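Local atomic coordinates of member of s1p family of ribosomal proteins (Pyrococcus furiosus, PDB entry 5YH1), a protein that binds manganese through its DHH domain, the part of a longer protein described here, and probably acts as an exonuclease on nucleic acids. Residues H62-T70 / A257-K268; D216-I224 / E278-L286. All coordinates share one frame; numbering follows the deposited sequence.

Interaction 1: H62-T70 / A257-K268; sequences HHADTDGYT and AEVIDHEAFYWK. With MN (manganese (II) ion), chain F.
T66 with D261 and Y69 with W267 supply the two direct polar links of this contact. In T66, chi1 of -71° puts OG1 next to the backbone N-H, and both donate to one carboxylate oxygen: OG1 gives a hydrogen bond of 2.9 Å to D261 OD1, arriving from above the carboxylate plane, while T66 N adds a weak bond to the same atom. A water weakly bonded to D261 OD1 also donates to A64 O.

The second polar link is an indole-to-phenol bond. W267 NE1 donates to Y69 OH at 2.7 Å, nearly straight (170°) and in the indole plane. The phenol in turn donates to a water 2.6 Å from Y69 OH, which itself donates to A264 O and K268 O at the end of the helix.

Among the apolar contacts, A264 CB lies 3.7 Å from Y69 CE2. I260 packs mainly on T66, its CB 3.6 Å from T66 OG1, and only loosely on Y69 CB. Within 62-70, H62 CE1 covers one face of the Y69 ring. A phenylalanine in place of Y69 would probably leave the indole N-H and the bridging water without their shared partner.

The loop A64-D65 and the first turn of helix 66-86 lead to the metal. D65 N-caps this helix, its OD1 accepting from G68 N, and D67 OD2 binds manganese at 2.1 Å in a site completed by D137, H163, D229 and water. Helix 66-86, which follows strand 58-63 of the parallel sheet, meets helix 250-267 almost perpendicularly (87° for the short segments); P101 of strand 97-102 touches Y69, and helix 286-311 packs against V259 and E263.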
loop_
_atom_site.group_PDB
_atom_site.type_symbol
_atom_site.label_atom_id
_atom_site.label_comp_id
_atom_site.label_asym_id
_atom_site.label_seq_id
_atom_site.Cartn_x
_atom_site.Cartn_y
_atom_site.Cartn_z
ATOM N N HIS A 62 -8.834 -10.727 -13.315
ATOM C CA HIS A 62 -9.190 -9.969 -14.505
ATOM C C HIS A 62 -8.547 -8.594 -14.532
ATOM O O HIS A 62 -8.331 -7.971 -13.491
ATOM C CB HIS A 62 -10.716 -9.837 -14.639
ATOM C CG HIS A 62 -11.356 -9.005 -13.571
ATOM N ND1 HIS A 62 -11.340 -7.628 -13.591
ATOM C CD2 HIS A 62 -12.042 -9.356 -12.458
ATOM C CE1 HIS A 62 -11.979 -7.165 -12.534
ATOM N NE2 HIS A 62 -12.417 -8.192 -11.833
ATOM N N HIS A 63 -8.265 -8.113 -15.732
ATOM C CA HIS A 63 -7.776 -6.757 -15.913
ATOM C C HIS A 63 -8.792 -5.751 -15.356
ATOM O O HIS A 63 -10.001 -5.983 -15.429
ATOM C CB HIS A 63 -7.501 -6.491 -17.387
ATOM C CG HIS A 63 -6.795 -5.202 -17.636
ATOM N ND1 HIS A 63 -7.373 -4.161 -18.330
ATOM C CD2 HIS A 63 -5.571 -4.773 -17.260
ATOM C CE1 HIS A 63 -6.529 -3.145 -18.377
ATOM N NE2 HIS A 63 -5.425 -3.494 -17.739
ATOM N N ALA A 64 -8.288 -4.651 -14.797
ATOM C CA ALA A 64 -9.103 -3.712 -14.032
ATOM C C ALA A 64 -9.672 -2.574 -14.889
ATOM O O ALA A 64 -9.553 -1.402 -14.527
ATOM C CB ALA A 64 -8.292 -3.134 -12.872
ATOM N N ASP A 65 -10.281 -2.907 -16.023
ATOM C CA ASP A 65 -11.011 -1.914 -16.806
ATOM C C ASP A 65 -12.415 -2.416 -17.115
ATOM O O ASP A 65 -12.808 -3.501 -16.663
ATOM C CB ASP A 65 -10.229 -1.500 -18.059
ATOM C CG ASP A 65 -10.070 -2.617 -19.072
ATOM O OD1 ASP A 65 -10.526 -3.763 -18.856
ATOM O OD2 ASP A 65 -9.435 -2.347 -20.102
ATOM N N THR A 66 -13.179 -1.620 -17.852
ATOM C CA THR A 66 -14.581 -1.921 -18.070
ATOM C C THR A 66 -14.772 -3.320 -18.657
ATOM O O THR A 66 -15.565 -4.101 -18.137
ATOM C CB THR A 66 -15.264 -0.840 -18.942
ATOM O OG1 THR A 66 -15.388 0.368 -18.178
ATOM C CG2 THR A 66 -16.657 -1.285 -19.381
ATOM N N ASP A 67 -14.021 -3.637 -19.706
ATOM C CA ASP A 67 -14.130 -4.947 -20.375
ATOM C C ASP A 67 -13.774 -6.078 -19.406
ATOM O O ASP A 67 -14.496 -7.074 -19.300
ATOM C CB ASP A 67 -13.229 -4.967 -21.614
ATOM C CG ASP A 67 -13.321 -6.269 -22.408
ATOM O OD1 ASP A 67 -14.445 -6.741 -22.673
ATOM O OD2 ASP A 67 -12.250 -6.808 -22.781
ATOM N N GLY A 68 -12.679 -5.900 -18.669
ATOM C CA GLY A 68 -12.249 -6.894 -17.680
ATOM C C GLY A 68 -13.199 -7.097 -16.517
ATOM O O GLY A 68 -13.500 -8.235 -16.162
ATOM N N TYR A 69 -13.669 -6.003 -15.912
ATOM C CA TYR A 69 -14.648 -6.101 -14.828
ATOM C C TYR A 69 -15.909 -6.774 -15.345
ATOM O O TYR A 69 -16.460 -7.675 -14.707
ATOM C CB TYR A 69 -15.000 -4.718 -14.237
ATOM C CG TYR A 69 -14.102 -4.305 -13.090
ATOM C CD1 TYR A 69 -14.383 -4.691 -11.789
ATOM C CD2 TYR A 69 -12.973 -3.536 -13.305
ATOM C CE1 TYR A 69 -13.549 -4.332 -10.738
ATOM C CE2 TYR A 69 -12.140 -3.161 -12.255
ATOM C CZ TYR A 69 -12.432 -3.569 -10.981
ATOM O OH TYR A 69 -11.606 -3.203 -9.938
ATOM N N THR A 70 -16.376 -6.329 -16.502
ATOM C CA THR A 70 -17.604 -6.900 -17.065
ATOM C C THR A 70 -17.455 -8.411 -17.265
ATOM O O THR A 70 -18.329 -9.189 -16.886
ATOM C CB THR A 70 -17.987 -6.198 -18.377
ATOM O OG1 THR A 70 -18.089 -4.796 -18.135
ATOM C CG2 THR A 70 -19.320 -6.702 -18.889
ATOM N N ALA A 257 -19.574 2.792 -18.889
ATOM C CA ALA A 257 -18.153 2.484 -19.042
ATOM C C ALA A 257 -17.266 3.535 -18.366
ATOM O O ALA A 257 -16.279 3.186 -17.697
ATOM C CB ALA A 257 -17.774 2.347 -20.510
ATOM N N GLU A 258 -17.604 4.811 -18.548
ATOM C CA GLU A 258 -16.811 5.895 -17.957
ATOM C C GLU A 258 -16.891 5.862 -16.438
ATOM O O GLU A 258 -15.898 6.118 -15.756
ATOM C CB GLU A 258 -17.243 7.263 -18.482
ATOM C CG GLU A 258 -16.923 7.494 -19.960
ATOM C CD GLU A 258 -15.456 7.788 -20.248
ATOM O OE1 GLU A 258 -14.632 7.889 -19.318
ATOM O OE2 GLU A 258 -15.121 7.926 -21.435
ATOM N N VAL A 259 -18.069 5.540 -15.913
ATOM C CA VAL A 259 -18.252 5.398 -14.476
ATOM C C VAL A 259 -17.413 4.252 -13.907
ATOM O O VAL A 259 -16.755 4.420 -12.878
ATOM C CB VAL A 259 -19.733 5.229 -14.098
ATOM C CG1 VAL A 259 -19.883 4.795 -12.651
ATOM C CG2 VAL A 259 -20.490 6.533 -14.325
ATOM N N ILE A 260 -17.420 3.101 -14.572
ATOM C CA ILE A 260 -16.640 1.948 -14.096
ATOM C C ILE A 260 -15.147 2.270 -14.027
ATOM O O ILE A 260 -14.502 2.010 -13.002
ATOM C CB ILE A 260 -16.866 0.698 -14.961
ATOM C CG1 ILE A 260 -18.292 0.172 -14.752
ATOM C CG2 ILE A 260 -15.858 -0.386 -14.602
ATOM C CD1 ILE A 260 -18.750 -0.809 -15.809
ATOM N N ASP A 261 -14.608 2.841 -15.101
ATOM C CA ASP A 261 -13.178 3.157 -15.172
ATOM C C ASP A 261 -12.775 4.217 -14.132
ATOM O O ASP A 261 -11.647 4.204 -13.637
ATOM C CB ASP A 261 -12.777 3.620 -16.579
ATOM C CG ASP A 261 -12.893 2.508 -17.633
ATOM O OD1 ASP A 261 -12.835 1.306 -17.297
ATOM O OD2 ASP A 261 -13.035 2.842 -18.820
ATOM N N HIS A 262 -13.698 5.125 -13.810
ATOM C CA HIS A 262 -13.459 6.155 -12.805
ATOM C C HIS A 262 -13.468 5.535 -11.406
ATOM O O HIS A 262 -12.488 5.623 -10.682
ATOM C CB HIS A 262 -14.510 7.267 -12.924
ATOM C CG HIS A 262 -14.401 8.328 -11.879
ATOM N ND1 HIS A 262 -15.025 8.235 -10.653
ATOM C CD2 HIS A 262 -13.763 9.523 -11.886
ATOM C CE1 HIS A 262 -14.769 9.322 -9.949
ATOM N NE2 HIS A 262 -14.004 10.116 -10.674
ATOM N N GLU A 263 -14.565 4.877 -11.045
ATOM C CA GLU A 263 -14.652 4.233 -9.741
ATOM C C GLU A 263 -13.517 3.220 -9.504
ATOM O O GLU A 263 -12.946 3.172 -8.409
ATOM C CB GLU A 263 -16.024 3.572 -9.521
ATOM C CG GLU A 263 -17.211 4.527 -9.572
ATOM C CD GLU A 263 -17.094 5.707 -8.613
ATOM O OE1 GLU A 263 -16.620 6.786 -9.038
ATOM O OE2 GLU A 263 -17.487 5.564 -7.436
ATOM N N ALA A 264 -13.186 2.421 -10.514
ATOM C CA ALA A 264 -12.139 1.397 -10.352
ATOM C C ALA A 264 -10.753 2.004 -10.127
ATOM O O ALA A 264 -9.902 1.385 -9.494
ATOM C CB ALA A 264 -12.109 0.448 -11.544
ATOM N N PHE A 265 -10.523 3.190 -10.671
ATOM C CA PHE A 265 -9.307 3.941 -10.391
ATOM C C PHE A 265 -9.161 4.197 -8.886
ATOM O O PHE A 265 -8.073 4.072 -8.335
ATOM C CB PHE A 265 -9.308 5.269 -11.170
ATOM C CG PHE A 265 -8.128 6.154 -10.868
ATOM C CD1 PHE A 265 -6.954 6.041 -11.599
ATOM C CD2 PHE A 265 -8.196 7.107 -9.854
ATOM C CE1 PHE A 265 -5.865 6.858 -11.321
ATOM C CE2 PHE A 265 -7.105 7.915 -9.562
ATOM C CZ PHE A 265 -5.940 7.791 -10.297
ATOM N N TYR A 266 -10.265 4.535 -8.227
ATOM C CA TYR A 266 -10.225 4.885 -6.813
ATOM C C TYR A 266 -10.283 3.688 -5.863
ATOM O O TYR A 266 -9.690 3.744 -4.788
ATOM C CB TYR A 266 -11.320 5.898 -6.471
ATOM C CG TYR A 266 -11.053 7.270 -7.047
ATOM C CD1 TYR A 266 -10.156 8.155 -6.433
ATOM C CD2 TYR A 266 -11.682 7.681 -8.214
ATOM C CE1 TYR A 266 -9.912 9.414 -6.970
ATOM C CE2 TYR A 266 -11.447 8.938 -8.748
ATOM C CZ TYR A 266 -10.569 9.800 -8.128
ATOM O OH TYR A 266 -10.360 11.041 -8.688
ATOM N N TRP A 267 -10.975 2.609 -6.227
ATOM C CA TRP A 267 -10.994 1.455 -5.338
ATOM C C TRP A 267 -9.807 0.502 -5.563
ATOM O O TRP A 267 -9.627 -0.426 -4.794
ATOM C CB TRP A 267 -12.357 0.738 -5.325
ATOM C CG TRP A 267 -12.764 -0.051 -6.529
ATOM C CD1 TRP A 267 -12.020 -0.972 -7.201
ATOM C CD2 TRP A 267 -14.061 -0.053 -7.154
ATOM N NE1 TRP A 267 -12.754 -1.516 -8.238
ATOM C CE2 TRP A 267 -14.009 -0.972 -8.230
ATOM C CE3 TRP A 267 -15.252 0.639 -6.920
ATOM C CZ2 TRP A 267 -15.098 -1.205 -9.074
ATOM C CZ3 TRP A 267 -16.341 0.400 -7.762
ATOM C CH2 TRP A 267 -16.251 -0.510 -8.825
ATOM N N LYS A 268 -9.037 0.729 -6.630
ATOM C CA LYS A 268 -7.707 0.122 -6.827
ATOM C C LYS A 268 -7.680 -1.427 -6.795
ATOM O O LYS A 268 -8.172 -2.079 -7.716
ATOM C CB LYS A 268 -6.712 0.710 -5.809
ATOM C CG LYS A 268 -6.226 2.115 -6.132
ATOM C CD LYS A 268 -5.422 2.717 -4.979
ATOM C CE LYS A 268 -4.089 2.008 -4.728
ATOM N NZ LYS A 268 -2.944 2.601 -5.483
HETATM MN MN MN F . -10.329 -6.002 -23.139
HETATM O O HOH W 1 -9.940 1.252 -16.300
HETATM O O HOH W 2 -10.083 -4.560 -21.540
HETATM O O HOH W 3 -9.508 -1.669 -9.993
HETATM O O HOH W 4 -8.539 -4.902 -23.874
#

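Interaction 2: D216-I224 / E278-L286; sequences DRIKHLPAI and EILLITGNL
H220 and R217 each reach across to a backbone carbonyl in the turn that follows helix 276-279. H220 NE2 donates to L280 O at 2.7 Å, with the donor in the carbonyl plane and the oxygen near the plane of the imidazole. R217 NH1 bonds to I282 O at 2.6 Å; here the oxygen lies at the guanidinium edge, but the donor is tilted 28° from the carbonyl plane. The arginine starts with CG anti to the backbone N (chi1 -171°), CG and CD run past I282 O, and the bend at chi3 (-69°) folds the guanidinium back so that NH1 reaches that oxygen.

Beside these polar links, L221 CD2 meets I282 CG2 at 3.7 Å, the two side chains crossing at about a right angle, and I224 CG2 touches L280 CD2 at 3.8 Å. The same L221 methyl also lies over the rim of one face of the neighbouring H220 ring, so the leucine joins the polar and apolar layers.

The accepting carbonyls belong to a Schellman motif and the residue after it: L281, with positive phi, ends helix 276-279 and its N bonds back to E278 O. On the other side, a type I turn from I218 to L221 carries H220 between helices 215-218 and 221-229 of the DHH domain.

Further out, T283 OG1 donates to E278 OE1 at 2.6 Å and accepts from N285 N in an ST turn, tying the chain beyond I282 back to the helix. N285 caps the start of helix 286-311 through R288 N. T70 of helix 66-86 touches both L221 and L280, V73 and T77 lie against I282, and L248 packs on H220 and L281.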
loop_
_atom_site.group_PDB
_atom_site.type_symbol
_atom_site.label_atom_id
_atom_site.label_comp_id
_atom_site.label_asym_id
_atom_site.label_seq_id
_atom_site.Cartn_x
_atom_site.Cartn_y
_atom_site.Cartn_z
ATOM N N ASP A 216 -30.495 -14.409 -19.091
ATOM C CA ASP A 216 -31.313 -13.198 -19.197
ATOM C C ASP A 216 -30.744 -12.068 -18.340
ATOM O O ASP A 216 -30.833 -10.902 -18.704
ATOM C CB ASP A 216 -32.769 -13.482 -18.821
ATOM C CG ASP A 216 -33.523 -14.272 -19.900
ATOM O OD1 ASP A 216 -33.044 -14.411 -21.048
ATOM O OD2 ASP A 216 -34.624 -14.756 -19.593
ATOM N N ARG A 217 -30.141 -12.427 -17.215
ATOM C CA ARG A 217 -29.523 -11.452 -16.325
ATOM C C ARG A 217 -28.289 -10.785 -16.942
ATOM O O ARG A 217 -28.084 -9.598 -16.762
ATOM C CB ARG A 217 -29.142 -12.133 -15.007
ATOM C CG ARG A 217 -28.680 -11.178 -13.925
ATOM C CD ARG A 217 -28.314 -11.925 -12.663
ATOM N NE ARG A 217 -29.489 -12.508 -12.027
ATOM C CZ ARG A 217 -30.388 -11.831 -11.309
ATOM N NH1 ARG A 217 -30.275 -10.520 -11.110
ATOM N NH2 ARG A 217 -31.420 -12.480 -10.787
ATOM N N ILE A 218 -27.482 -11.541 -17.681
ATOM C CA ILE A 218 -26.185 -11.039 -18.163
ATOM C C ILE A 218 -26.065 -10.780 -19.664
ATOM O O ILE A 218 -25.022 -10.320 -20.115
ATOM C CB ILE A 218 -25.028 -11.991 -17.772
ATOM C CG1 ILE A 218 -25.084 -13.305 -18.550
ATOM C CG2 ILE A 218 -25.037 -12.267 -16.278
ATOM C CD1 ILE A 218 -23.877 -14.182 -18.324
ATOM N N LYS A 219 -27.106 -11.060 -20.446
ATOM C CA LYS A 219 -26.974 -10.995 -21.914
ATOM C C LYS A 219 -26.696 -9.596 -22.470
ATOM O O LYS A 219 -26.260 -9.464 -23.614
ATOM C CB LYS A 219 -28.181 -11.624 -22.621
ATOM C CG LYS A 219 -29.511 -10.964 -22.330
ATOM C CD LYS A 219 -30.639 -11.828 -22.845
ATOM C CE LYS A 219 -31.990 -11.187 -22.573
ATOM N NZ LYS A 219 -33.059 -12.127 -22.987
ATOM N N HIS A 220 -26.927 -8.563 -21.662
ATOM C CA HIS A 220 -26.553 -7.180 -22.014
ATOM C C HIS A 220 -25.103 -6.778 -21.679
ATOM O O HIS A 220 -24.635 -5.707 -22.098
ATOM C CB HIS A 220 -27.509 -6.200 -21.332
ATOM C CG HIS A 220 -27.293 -6.082 -19.856
ATOM N ND1 HIS A 220 -27.656 -7.071 -18.967
ATOM C CD2 HIS A 220 -26.728 -5.102 -19.117
ATOM C CE1 HIS A 220 -27.337 -6.697 -17.742
ATOM N NE2 HIS A 220 -26.774 -5.505 -17.806
ATOM N N LEU A 221 -24.390 -7.615 -20.923
ATOM C CA LEU A 221 -23.015 -7.287 -20.498
ATOM C C LEU A 221 -22.047 -7.100 -21.652
ATOM O O LEU A 221 -21.217 -6.191 -21.619
ATOM C CB LEU A 221 -22.478 -8.330 -19.512
ATOM C CG LEU A 221 -23.209 -8.408 -18.163
ATOM C CD1 LEU A 221 -22.459 -9.314 -17.202
ATOM C CD2 LEU A 221 -23.389 -7.036 -17.533
ATOM N N PRO A 222 -22.151 -7.944 -22.697
ATOM C CA PRO A 222 -21.271 -7.759 -23.855
ATOM C C PRO A 222 -21.333 -6.366 -24.505
ATOM O O PRO A 222 -20.321 -5.874 -25.005
ATOM C CB PRO A 222 -21.751 -8.840 -24.828
ATOM C CG PRO A 222 -22.298 -9.911 -23.949
ATOM C CD PRO A 222 -22.914 -9.200 -22.779
ATOM N N ALA A 223 -22.503 -5.738 -24.492
ATOM C CA ALA A 223 -22.640 -4.374 -24.994
ATOM C C ALA A 223 -21.846 -3.380 -24.161
ATOM O O ALA A 223 -21.230 -2.465 -24.708
ATOM C CB ALA A 223 -24.111 -3.966 -25.034
ATOM N N ILE A 224 -21.869 -3.550 -22.841
ATOM C CA ILE A 224 -21.077 -2.697 -21.936
ATOM C C ILE A 224 -19.577 -2.912 -22.186
ATOM O O ILE A 224 -18.826 -1.957 -22.380
ATOM C CB ILE A 224 -21.448 -2.951 -20.454
ATOM C CG1 ILE A 224 -22.885 -2.511 -20.187
ATOM C CG2 ILE A 224 -20.535 -2.168 -19.525
ATOM C CD1 ILE A 224 -23.451 -2.941 -18.855
ATOM N N GLU A 278 -24.278 -3.235 -9.477
ATOM C CA GLU A 278 -25.322 -2.227 -9.601
ATOM C C GLU A 278 -25.080 -1.371 -10.825
ATOM O O GLU A 278 -26.008 -1.071 -11.581
ATOM C CB GLU A 278 -25.370 -1.331 -8.361
ATOM C CG GLU A 278 -25.577 -2.063 -7.040
ATOM C CD GLU A 278 -26.911 -2.771 -6.948
ATOM O OE1 GLU A 278 -27.773 -2.589 -7.830
ATOM O OE2 GLU A 278 -27.106 -3.517 -5.976
ATOM N N ILE A 279 -23.828 -0.990 -11.031
ATOM C CA ILE A 279 -23.458 -0.192 -12.189
ATOM C C ILE A 279 -23.701 -0.978 -13.488
ATOM O O ILE A 279 -24.152 -0.408 -14.483
ATOM C CB ILE A 279 -21.997 0.269 -12.088
ATOM C CG1 ILE A 279 -21.836 1.222 -10.893
ATOM C CG2 ILE A 279 -21.546 0.962 -13.370
ATOM C CD1 ILE A 279 -20.393 1.430 -10.476
ATOM N N LEU A 280 -23.430 -2.284 -13.460
ATOM C CA LEU A 280 -23.588 -3.143 -14.637
ATOM C C LEU A 280 -25.031 -3.591 -14.903
ATOM O O LEU A 280 -25.288 -4.279 -15.902
ATOM C CB LEU A 280 -22.714 -4.391 -14.494
ATOM C CG LEU A 280 -21.218 -4.184 -14.654
ATOM C CD1 LEU A 280 -20.515 -5.486 -14.328
ATOM C CD2 LEU A 280 -20.854 -3.694 -16.052
ATOM N N LEU A 281 -25.944 -3.226 -13.998
ATOM C CA LEU A 281 -27.373 -3.508 -14.101
ATOM C C LEU A 281 -27.658 -5.005 -14.084
ATOM O O LEU A 281 -28.365 -5.501 -14.945
ATOM C CB LEU A 281 -27.985 -2.851 -15.353
ATOM C CG LEU A 281 -29.522 -2.693 -15.358
ATOM C CD1 LEU A 281 -29.936 -1.482 -14.553
ATOM C CD2 LEU A 281 -30.077 -2.564 -16.769
ATOM N N ILE A 282 -27.100 -5.737 -13.122
ATOM C CA ILE A 282 -27.403 -7.169 -13.031
ATOM C C ILE A 282 -28.167 -7.550 -11.784
ATOM O O ILE A 282 -28.415 -8.726 -11.549
ATOM C CB ILE A 282 -26.154 -8.063 -13.176
ATOM C CG1 ILE A 282 -25.194 -7.877 -12.005
ATOM C CG2 ILE A 282 -25.450 -7.776 -14.495
ATOM C CD1 ILE A 282 -24.170 -8.987 -11.909
ATOM N N THR A 283 -28.525 -6.564 -10.978
ATOM C CA THR A 283 -29.438 -6.771 -9.870
ATOM C C THR A 283 -30.789 -6.200 -10.292
ATOM O O THR A 283 -30.898 -5.452 -11.270
ATOM C CB THR A 283 -28.961 -6.046 -8.586
ATOM O OG1 THR A 283 -29.141 -4.635 -8.723
ATOM C CG2 THR A 283 -27.499 -6.321 -8.303
ATOM N N GLY A 284 -31.823 -6.524 -9.544
ATOM C CA GLY A 284 -33.116 -5.915 -9.795
ATOM C C GLY A 284 -33.261 -4.516 -9.227
ATOM O O GLY A 284 -34.335 -3.933 -9.312
ATOM N N ASN A 285 -32.199 -3.955 -8.652
ATOM C CA ASN A 285 -32.297 -2.651 -7.998
ATOM C C ASN A 285 -32.029 -1.492 -8.960
ATOM O O ASN A 285 -30.964 -0.868 -8.928
ATOM C CB ASN A 285 -31.360 -2.599 -6.794
ATOM C CG ASN A 285 -31.698 -1.466 -5.848
ATOM O OD1 ASN A 285 -32.315 -0.464 -6.236
ATOM N ND2 ASN A 285 -31.290 -1.612 -4.597
ATOM N N LEU A 286 -33.023 -1.195 -9.798
ATOM C CA LEU A 286 -32.900 -0.160 -10.830
ATOM C C LEU A 286 -32.607 1.231 -10.252
ATOM O O LEU A 286 -31.863 2.022 -10.850
ATOM C CB LEU A 286 -34.171 -0.114 -11.691
ATOM C CG LEU A 286 -34.251 1.000 -12.750
ATOM C CD1 LEU A 286 -33.173 0.821 -13.817
ATOM C CD2 LEU A 286 -35.642 1.060 -13.384
#

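Overall arrangement
Both contacts are largely buried and meet directly: I260 CD1 of interaction 1 packs on L280 CD2 of interaction 2 at 3.6 Å, and I260 CG1 lies equally close to I279 CG2. Their segments alternate along the chain, and helix 66-86 is common ground, supplying T66 and Y69 to interaction 1 and backing L221, L280 and I282 of interaction 2. Interaction 1 lies nearer the chain centre and includes a manganese ligand; its direct bonds end on side-chain acceptors, a carboxylate and a phenol, and waters add bridges to backbone carbonyls. Interaction 2 is farther out, with exposed R217 at its margin, and its side-chain donors seek backbone carbonyls at a helix end next to an aliphatic layer.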